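Local coordinates for Non-structural polyprotein (Sindbis virus, PDB 4GUA), which is the uncleaved nsP2-nsP3 part of the alphavirus polyprotein, joining a cysteine protease to a macro domain and a zinc-binding domain, and probably serves in replicase processing, at residues L145-V157 with P656-I668. Numbering follows the deposited sequence.
Sequences LVPVNRNLPHALV and PHTPAFVPARKYI. With SO4 (sulfate ion), chain F.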
ATOM      1  N   LEU A 145     -19.304   8.911  -6.974  1.00 56.09           N
ATOM      2  CA  LEU A 145     -18.364   9.309  -5.930  1.00 53.98           C
ATOM      3  C   LEU A 145     -17.344   8.219  -5.580  1.00 53.07           C
ATOM      4  O   LEU A 145     -16.231   8.521  -5.156  1.00 62.90           O
ATOM      5  CB  LEU A 145     -19.133   9.757  -4.676  1.00 52.98           C
ATOM      6  CG  LEU A 145     -20.086  10.948  -4.889  1.00 51.09           C
ATOM      7  CD1 LEU A 145     -20.877  11.270  -3.649  1.00 47.34           C
ATOM      8  CD2 LEU A 145     -19.334  12.181  -5.327  1.00 55.66           C
ATOM      9  N   VAL A 146     -17.712   6.957  -5.744  1.00 52.99           N
ATOM     10  CA  VAL A 146     -16.757   5.880  -5.519  1.00 53.94           C
ATOM     11  C   VAL A 146     -16.651   5.038  -6.783  1.00 55.85           C
ATOM     12  O   VAL A 146     -17.664   4.674  -7.385  1.00 56.59           O
ATOM     13  CB  VAL A 146     -17.198   4.969  -4.348  1.00 56.14           C
ATOM     14  CG1 VAL A 146     -16.124   3.956  -4.028  1.00 61.72           C
ATOM     15  CG2 VAL A 146     -17.511   5.787  -3.113  1.00 52.59           C
ATOM     16  N   PRO A 147     -15.421   4.700  -7.183  1.00 55.85           N
ATOM     17  CA  PRO A 147     -15.239   3.831  -8.348  1.00 57.83           C
ATOM     18  C   PRO A 147     -15.648   2.409  -7.994  1.00 63.83           C
ATOM     19  O   PRO A 147     -15.171   1.894  -6.983  1.00 68.24           O
ATOM     20  CB  PRO A 147     -13.738   3.920  -8.611  1.00 50.47           C
ATOM     21  CG  PRO A 147     -13.157   4.144  -7.263  1.00 51.31           C
ATOM     22  CD  PRO A 147     -14.143   5.002  -6.516  1.00 52.63           C
ATOM     23  N   VAL A 148     -16.454   1.759  -8.821  1.00 62.70           N
ATOM     24  CA  VAL A 148     -17.024   0.477  -8.423  1.00 67.68           C
ATOM     25  C   VAL A 148     -16.030  -0.670  -8.597  1.00 68.02           C
ATOM     26  O   VAL A 148     -16.198  -1.740  -8.011  1.00 71.86           O
ATOM     27  CB  VAL A 148     -18.321   0.161  -9.208  1.00 66.90           C
ATOM     28  CG1 VAL A 148     -18.004  -0.200 -10.653  1.00 66.78           C
ATOM     29  CG2 VAL A 148     -19.073  -0.960  -8.538  1.00 64.26           C
ATOM     30  N   ASN A 149     -14.982  -0.436  -9.377  1.00 64.35           N
ATOM     31  CA  ASN A 149     -14.043  -1.499  -9.715  1.00 56.45           C
ATOM     32  C   ASN A 149     -12.857  -1.598  -8.767  1.00 55.16           C
ATOM     33  O   ASN A 149     -11.990  -2.448  -8.956  1.00 55.46           O
ATOM     34  CB  ASN A 149     -13.519  -1.299 -11.134  1.00 51.18           C
ATOM     35  CG  ASN A 149     -12.652  -0.065 -11.261  1.00 56.60           C
ATOM     36  OD1 ASN A 149     -13.028   1.017 -10.806  1.00 55.00           O
ATOM     37  ND2 ASN A 149     -11.473  -0.224 -11.850  1.00 57.85           N
ATOM     38  N   ARG A 150     -12.826  -0.747  -7.744  1.00 55.36           N
ATOM     39  CA  ARG A 150     -11.663  -0.649  -6.865  1.00 54.47           C
ATOM     40  C   ARG A 150     -11.872  -1.332  -5.518  1.00 54.72           C
ATOM     41  O   ARG A 150     -12.890  -1.133  -4.860  1.00 54.71           O
ATOM     42  CB  ARG A 150     -11.315   0.829  -6.633  1.00 54.35           C
ATOM     43  CG  ARG A 150     -10.214   1.071  -5.605  1.00 53.08           C
ATOM     44  CD  ARG A 150      -9.604   2.463  -5.775  1.00 58.37           C
ATOM     45  NE  ARG A 150      -8.625   2.785  -4.735  1.00 52.06           N
ATOM     46  CZ  ARG A 150      -7.356   2.383  -4.748  1.00 46.94           C
ATOM     47  NH1 ARG A 150      -6.893   1.636  -5.743  1.00 54.31           N
ATOM     48  NH2 ARG A 150      -6.547   2.720  -3.763  1.00 46.06           N
ATOM     49  N   ASN A 151     -10.899  -2.134  -5.103  1.00 55.09           N
ATOM     50  CA  ASN A 151     -10.873  -2.606  -3.726  1.00 50.99           C
ATOM     51  C   ASN A 151     -10.187  -1.544  -2.891  1.00 51.22           C
ATOM     52  O   ASN A 151      -9.011  -1.255  -3.084  1.00 60.09           O
ATOM     53  CB  ASN A 151     -10.139  -3.943  -3.606  1.00 48.18           C
ATOM     54  CG  ASN A 151     -11.017  -5.132  -3.982  1.00 56.59           C
ATOM     55  OD1 ASN A 151     -12.238  -4.999  -4.150  1.00 57.24           O
ATOM     56  ND2 ASN A 151     -10.400  -6.305  -4.103  1.00 56.14           N
ATOM     57  N   LEU A 152     -10.927  -0.969  -1.955  1.00 49.11           N
ATOM     58  CA  LEU A 152     -10.424   0.135  -1.158  1.00 51.51           C
ATOM     59  C   LEU A 152      -9.458  -0.383  -0.111  1.00 51.10           C
ATOM     60  O   LEU A 152      -9.733  -1.381   0.542  1.00 57.29           O
ATOM     61  CB  LEU A 152     -11.586   0.870  -0.495  1.00 51.48           C
ATOM     62  CG  LEU A 152     -12.618   1.411  -1.489  1.00 52.81           C
ATOM     63  CD1 LEU A 152     -13.860   1.897  -0.763  1.00 56.10           C
ATOM     64  CD2 LEU A 152     -12.020   2.521  -2.328  1.00 53.77           C
ATOM     65  N   PRO A 153      -8.313   0.290   0.047  1.00 51.60           N
ATOM     66  CA  PRO A 153      -7.307  -0.172   1.007  1.00 50.88           C
ATOM     67  C   PRO A 153      -7.793  -0.055   2.449  1.00 54.03           C
ATOM     68  O   PRO A 153      -7.273  -0.740   3.330  1.00 54.64           O
ATOM     69  CB  PRO A 153      -6.126   0.769   0.763  1.00 52.26           C
ATOM     70  CG  PRO A 153      -6.719   1.999   0.167  1.00 52.35           C
ATOM     71  CD  PRO A 153      -7.928   1.555  -0.605  1.00 55.80           C
ATOM     72  N   HIS A 154      -8.783   0.802   2.685  1.00 54.23           N
ATOM     73  CA  HIS A 154      -9.290   1.018   4.036  1.00 53.14           C
ATOM     74  C   HIS A 154     -10.721   1.554   4.004  1.00 52.99           C
ATOM     75  O   HIS A 154     -11.202   2.009   2.968  1.00 52.33           O
ATOM     76  CB  HIS A 154      -8.379   1.981   4.809  1.00 55.20           C
ATOM     77  CG  HIS A 154      -8.349   3.372   4.250  1.00 58.67           C
ATOM     78  ND1 HIS A 154      -9.401   4.251   4.388  1.00 54.77           N
ATOM     79  CD2 HIS A 154      -7.394   4.037   3.556  1.00 59.13           C
ATOM     80  CE1 HIS A 154      -9.098   5.395   3.804  1.00 53.50           C
ATOM     81  NE2 HIS A 154      -7.886   5.293   3.293  1.00 55.89           N
ATOM     82  N   ALA A 155     -11.390   1.492   5.148  1.00 56.53           N
ATOM     83  CA  ALA A 155     -12.768   1.950   5.279  1.00 57.65           C
ATOM     84  C   ALA A 155     -12.893   3.458   5.085  1.00 60.02           C
ATOM     85  O   ALA A 155     -11.922   4.196   5.226  1.00 59.12           O
ATOM     86  CB  ALA A 155     -13.305   1.565   6.649  1.00 52.97           C
ATOM     87  N   LEU A 156     -14.104   3.909   4.777  1.00 60.36           N
ATOM     88  CA  LEU A 156     -14.388   5.331   4.672  1.00 55.36           C
ATOM     89  C   LEU A 156     -15.431   5.669   5.731  1.00 64.34           C
ATOM     90  O   LEU A 156     -16.072   4.772   6.283  1.00 67.99           O
ATOM     91  CB  LEU A 156     -14.951   5.662   3.295  1.00 51.14           C
ATOM     92  CG  LEU A 156     -14.184   5.160   2.077  1.00 49.67           C
ATOM     93  CD1 LEU A 156     -14.890   5.630   0.818  1.00 50.59           C
ATOM     94  CD2 LEU A 156     -12.743   5.628   2.096  1.00 47.84           C
ATOM     95  N   VAL A 157     -15.599   6.953   6.030  1.00 68.33           N
ATOM     96  CA  VAL A 157     -16.561   7.360   7.036  1.00 71.85           C
ATOM     97  C   VAL A 157     -17.891   7.507   6.326  1.00 80.58           C
ATOM     98  O   VAL A 157     -17.962   8.126   5.266  1.00 78.82           O
ATOM     99  CB  VAL A 157     -16.180   8.701   7.685  1.00 61.44           C
ATOM    100  CG1 VAL A 157     -14.742   8.659   8.178  1.00 47.79           C
ATOM    101  CG2 VAL A 157     -16.365   9.838   6.701  1.00 64.93           C
ATOM    102  N   PRO A 656       3.207 -11.900   1.400  1.00 66.75           N
ATOM    103  CA  PRO A 656       2.624 -12.567   0.224  1.00 59.37           C
ATOM    104  C   PRO A 656       1.109 -12.441   0.094  1.00 68.45           C
ATOM    105  O   PRO A 656       0.591 -12.565  -1.019  1.00 71.75           O
ATOM    106  CB  PRO A 656       3.008 -14.025   0.429  1.00 56.02           C
ATOM    107  CG  PRO A 656       3.105 -14.175   1.896  1.00 59.73           C
ATOM    108  CD  PRO A 656       3.610 -12.874   2.430  1.00 61.78           C
ATOM    109  N   HIS A 657       0.412 -12.228   1.209  1.00 65.63           N
ATOM    110  CA  HIS A 657      -1.043 -12.101   1.188  1.00 64.01           C
ATOM    111  C   HIS A 657      -1.512 -10.860   0.440  1.00 65.69           C
ATOM    112  O   HIS A 657      -0.812  -9.853   0.374  1.00 73.16           O
ATOM    113  CB  HIS A 657      -1.602 -12.042   2.608  1.00 69.50           C
ATOM    114  CG  HIS A 657      -1.513 -13.339   3.346  1.00 73.30           C
ATOM    115  ND1 HIS A 657      -1.766 -14.555   2.747  1.00 76.70           N
ATOM    116  CD2 HIS A 657      -1.195 -13.611   4.633  1.00 70.73           C
ATOM    117  CE1 HIS A 657      -1.604 -15.520   3.632  1.00 74.31           C
ATOM    118  NE2 HIS A 657      -1.257 -14.974   4.784  1.00 75.45           N
ATOM    119  N   THR A 658      -2.711 -10.940  -0.121  1.00 59.71           N
ATOM    120  CA  THR A 658      -3.367  -9.766  -0.664  1.00 55.99           C
ATOM    121  C   THR A 658      -3.654  -8.819   0.498  1.00 63.15           C
ATOM    122  O   THR A 658      -4.276  -9.213   1.487  1.00 66.58           O
ATOM    123  CB  THR A 658      -4.704 -10.136  -1.333  1.00 51.72           C
ATOM    124  OG1 THR A 658      -4.484 -11.088  -2.382  1.00 54.73           O
ATOM    125  CG2 THR A 658      -5.382  -8.898  -1.901  1.00 47.45           C
ATOM    126  N   PRO A 659      -3.192  -7.568   0.402  1.00 61.57           N
ATOM    127  CA  PRO A 659      -3.529  -6.650   1.494  1.00 65.44           C
ATOM    128  C   PRO A 659      -5.037  -6.613   1.727  1.00 67.74           C
ATOM    129  O   PRO A 659      -5.799  -6.655   0.764  1.00 74.18           O
ATOM    130  CB  PRO A 659      -3.016  -5.306   0.987  1.00 69.15           C
ATOM    131  CG  PRO A 659      -1.885  -5.671   0.062  1.00 68.93           C
ATOM    132  CD  PRO A 659      -2.302  -6.953  -0.597  1.00 60.22           C
ATOM    133  N   ALA A 660      -5.464  -6.541   2.982  1.00 68.45           N
ATOM    134  CA  ALA A 660      -6.891  -6.531   3.284  1.00 68.40           C
ATOM    135  C   ALA A 660      -7.538  -5.323   2.620  1.00 64.48           C
ATOM    136  O   ALA A 660      -6.871  -4.316   2.362  1.00 58.96           O
ATOM    137  CB  ALA A 660      -7.121  -6.501   4.782  1.00 66.51           C
ATOM    138  N   PHE A 661      -8.828  -5.432   2.315  1.00 58.55           N
ATOM    139  CA  PHE A 661      -9.513  -4.356   1.611  1.00 54.95           C
ATOM    140  C   PHE A 661     -10.995  -4.331   1.901  1.00 52.35           C
ATOM    141  O   PHE A 661     -11.555  -5.295   2.407  1.00 56.60           O
ATOM    142  CB  PHE A 661      -9.335  -4.523   0.104  1.00 52.45           C
ATOM    143  CG  PHE A 661      -9.919  -5.802  -0.427  1.00 48.31           C
ATOM    144  CD1 PHE A 661     -11.265  -5.876  -0.759  1.00 44.23           C
ATOM    145  CD2 PHE A 661      -9.130  -6.931  -0.581  1.00 42.90           C
ATOM    146  CE1 PHE A 661     -11.807  -7.047  -1.236  1.00 40.31           C
ATOM    147  CE2 PHE A 661      -9.669  -8.101  -1.062  1.00 44.47           C
ATOM    148  CZ  PHE A 661     -11.012  -8.160  -1.388  1.00 40.72           C
ATOM    149  N   VAL A 662     -11.621  -3.219   1.533  1.00 57.97           N
ATOM    150  CA  VAL A 662     -13.068  -3.055   1.581  1.00 58.21           C
ATOM    151  C   VAL A 662     -13.586  -2.905   0.148  1.00 60.24           C
ATOM    152  O   VAL A 662     -13.211  -1.962  -0.547  1.00 55.48           O
ATOM    153  CB  VAL A 662     -13.451  -1.786   2.373  1.00 50.63           C
ATOM    154  CG1 VAL A 662     -14.957  -1.689   2.562  1.00 50.50           C
ATOM    155  CG2 VAL A 662     -12.742  -1.766   3.702  1.00 50.78           C
ATOM    156  N   PRO A 663     -14.441  -3.833  -0.307  1.00 61.08           N
ATOM    157  CA  PRO A 663     -15.015  -3.694  -1.651  1.00 62.98           C
ATOM    158  C   PRO A 663     -15.712  -2.351  -1.818  1.00 66.98           C
ATOM    159  O   PRO A 663     -16.530  -1.972  -0.970  1.00 65.67           O
ATOM    160  CB  PRO A 663     -16.049  -4.822  -1.708  1.00 55.93           C
ATOM    161  CG  PRO A 663     -15.609  -5.794  -0.701  1.00 57.82           C
ATOM    162  CD  PRO A 663     -14.977  -5.006   0.396  1.00 58.01           C
ATOM    163  N   ALA A 664     -15.412  -1.641  -2.900  1.00 65.84           N
ATOM    164  CA  ALA A 664     -15.977  -0.310  -3.096  1.00 69.22           C
ATOM    165  C   ALA A 664     -17.503  -0.360  -3.156  1.00 71.12           C
ATOM    166  O   ALA A 664     -18.182   0.600  -2.785  1.00 67.25           O
ATOM    167  CB  ALA A 664     -15.424   0.315  -4.353  1.00 69.96           C
ATOM    168  N   ARG A 665     -18.031  -1.493  -3.606  1.00 73.93           N
ATOM    169  CA  ARG A 665     -19.465  -1.657  -3.791  1.00 72.81           C
ATOM    170  C   ARG A 665     -20.205  -1.314  -2.498  1.00 67.19           C
ATOM    171  O   ARG A 665     -21.344  -0.838  -2.523  1.00 64.04           O
ATOM    172  CB  ARG A 665     -19.782  -3.084  -4.263  1.00 78.72           C
ATOM    173  CG  ARG A 665     -19.866  -4.118  -3.154  1.00 81.49           C
ATOM    174  CD  ARG A 665     -20.337  -5.474  -3.673  1.00 84.73           C
ATOM    175  NE  ARG A 665     -21.795  -5.604  -3.635  1.00 97.46           N
ATOM    176  CZ  ARG A 665     -22.548  -5.555  -2.533  1.00 98.50           C
ATOM    177  NH1 ARG A 665     -22.006  -5.374  -1.331  1.00 95.46           N
ATOM    178  NH2 ARG A 665     -23.864  -5.687  -2.640  1.00 94.96           N
ATOM    179  N   LYS A 666     -19.546  -1.544  -1.367  1.00 66.97           N
ATOM    180  CA  LYS A 666     -20.133  -1.244  -0.066  1.00 65.08           C
ATOM    181  C   LYS A 666     -20.629   0.195   0.043  1.00 66.35           C
ATOM    182  O   LYS A 666     -21.647   0.466   0.671  1.00 70.41           O
ATOM    183  CB  LYS A 666     -19.126  -1.500   1.050  1.00 64.52           C
ATOM    184  CG  LYS A 666     -19.458  -0.731   2.318  1.00 68.41           C
ATOM    185  CD  LYS A 666     -18.754  -1.284   3.545  1.00 71.57           C
ATOM    186  CE  LYS A 666     -18.956  -0.380   4.740  1.00 68.74           C
ATOM    187  NZ  LYS A 666     -20.271   0.318   4.684  1.00 77.52           N
ATOM    188  N   TYR A 667     -19.897   1.113  -0.574  1.00 65.91           N
ATOM    189  CA  TYR A 667     -20.214   2.537  -0.527  1.00 62.83           C
ATOM    190  C   TYR A 667     -21.038   2.971  -1.739  1.00 63.95           C
ATOM    191  O   TYR A 667     -21.205   4.161  -2.010  1.00 62.73           O
ATOM    192  CB  TYR A 667     -18.936   3.355  -0.371  1.00 59.05           C
ATOM    193  CG  TYR A 667     -18.189   2.979   0.885  1.00 55.63           C
ATOM    194  CD1 TYR A 667     -18.607   3.448   2.124  1.00 57.07           C
ATOM    195  CD2 TYR A 667     -17.093   2.135   0.843  1.00 56.01           C
ATOM    196  CE1 TYR A 667     -17.943   3.101   3.288  1.00 54.48           C
ATOM    197  CE2 TYR A 667     -16.418   1.780   2.004  1.00 59.53           C
ATOM    198  CZ  TYR A 667     -16.851   2.265   3.223  1.00 60.30           C
ATOM    199  OH  TYR A 667     -16.181   1.917   4.378  1.00 68.24           O
ATOM    200  N   ILE A 668     -21.540   1.987  -2.473  1.00 68.54           N
ATOM    201  CA  ILE A 668     -22.300   2.244  -3.683  1.00 56.38           C
ATOM    202  C   ILE A 668     -23.594   1.435  -3.661  1.00 62.86           C
ATOM    203  O   ILE A 668     -24.682   2.006  -3.560  1.00 64.91           O
ATOM    204  CB  ILE A 668     -21.488   1.849  -4.954  1.00 58.48           C
ATOM    205  CG1 ILE A 668     -20.153   2.599  -5.010  1.00 62.01           C
ATOM    206  CG2 ILE A 668     -22.288   2.102  -6.226  1.00 48.75           C
ATOM    207  CD1 ILE A 668     -19.129   1.959  -5.948  1.00 66.87           C
TER
HETATM  208  S   SO4 F1703     -10.905  -3.728 -12.722  1.00117.83           S
HETATM  209  O1  SO4 F1703     -11.365  -4.979 -12.125  1.00115.38           O
HETATM  210  O2  SO4 F1703      -9.822  -4.002 -13.664  1.00117.33           O
HETATM  211  O3  SO4 F1703     -12.017  -3.098 -13.438  1.00114.34           O
HETATM  212  O4  SO4 F1703     -10.410  -2.843 -11.666  1.00119.43           O
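Leu152 and Val662 form an antiparallel hydrogen-bonded pair in a two-stranded ribbon, Leu152 N giving to Val662 O (2.9 Å) and Val662 N to Leu152 O (2.8 Å). Asn151 points to the same face as its partner Pro663, and its flat amide stacks on the ring of Phe661, the planes 7° apart and ND2 above the ring centre. OD1 and ND2 also hydrogen-bond to Ser596 and Ser598, so a flat group with two polar atoms suits the place. Beyond the ribbon, 664-666 turns as a short 3-10 segment, and the small methyl of Ala664 fits against Val146 CG1 (3.7 Å). That turn brings round Tyr667, suited by an apolar ring with a polar hydroxyl: Leu156 CB lies over one face, Leu152 CD1 touches CD2 obliquely at 3.6 Å, and OH accepts a nearly straight bond from Leu156 N (2.9 Å, 176°). With CG1 anti to its carbonyl carbon (chi1 -57°), Ile668 lays CG1 against Val146 CB, and its extended apolar chain carries CD1 on to Val148 CB (3.8 Å). Helix 237-257 adds Phe238 against Leu152. What results is a minimal antiparallel beta ribbon, stitching the end of the nsP3 zinc-binding region to the nsP2 protease region across 498 intervening residues.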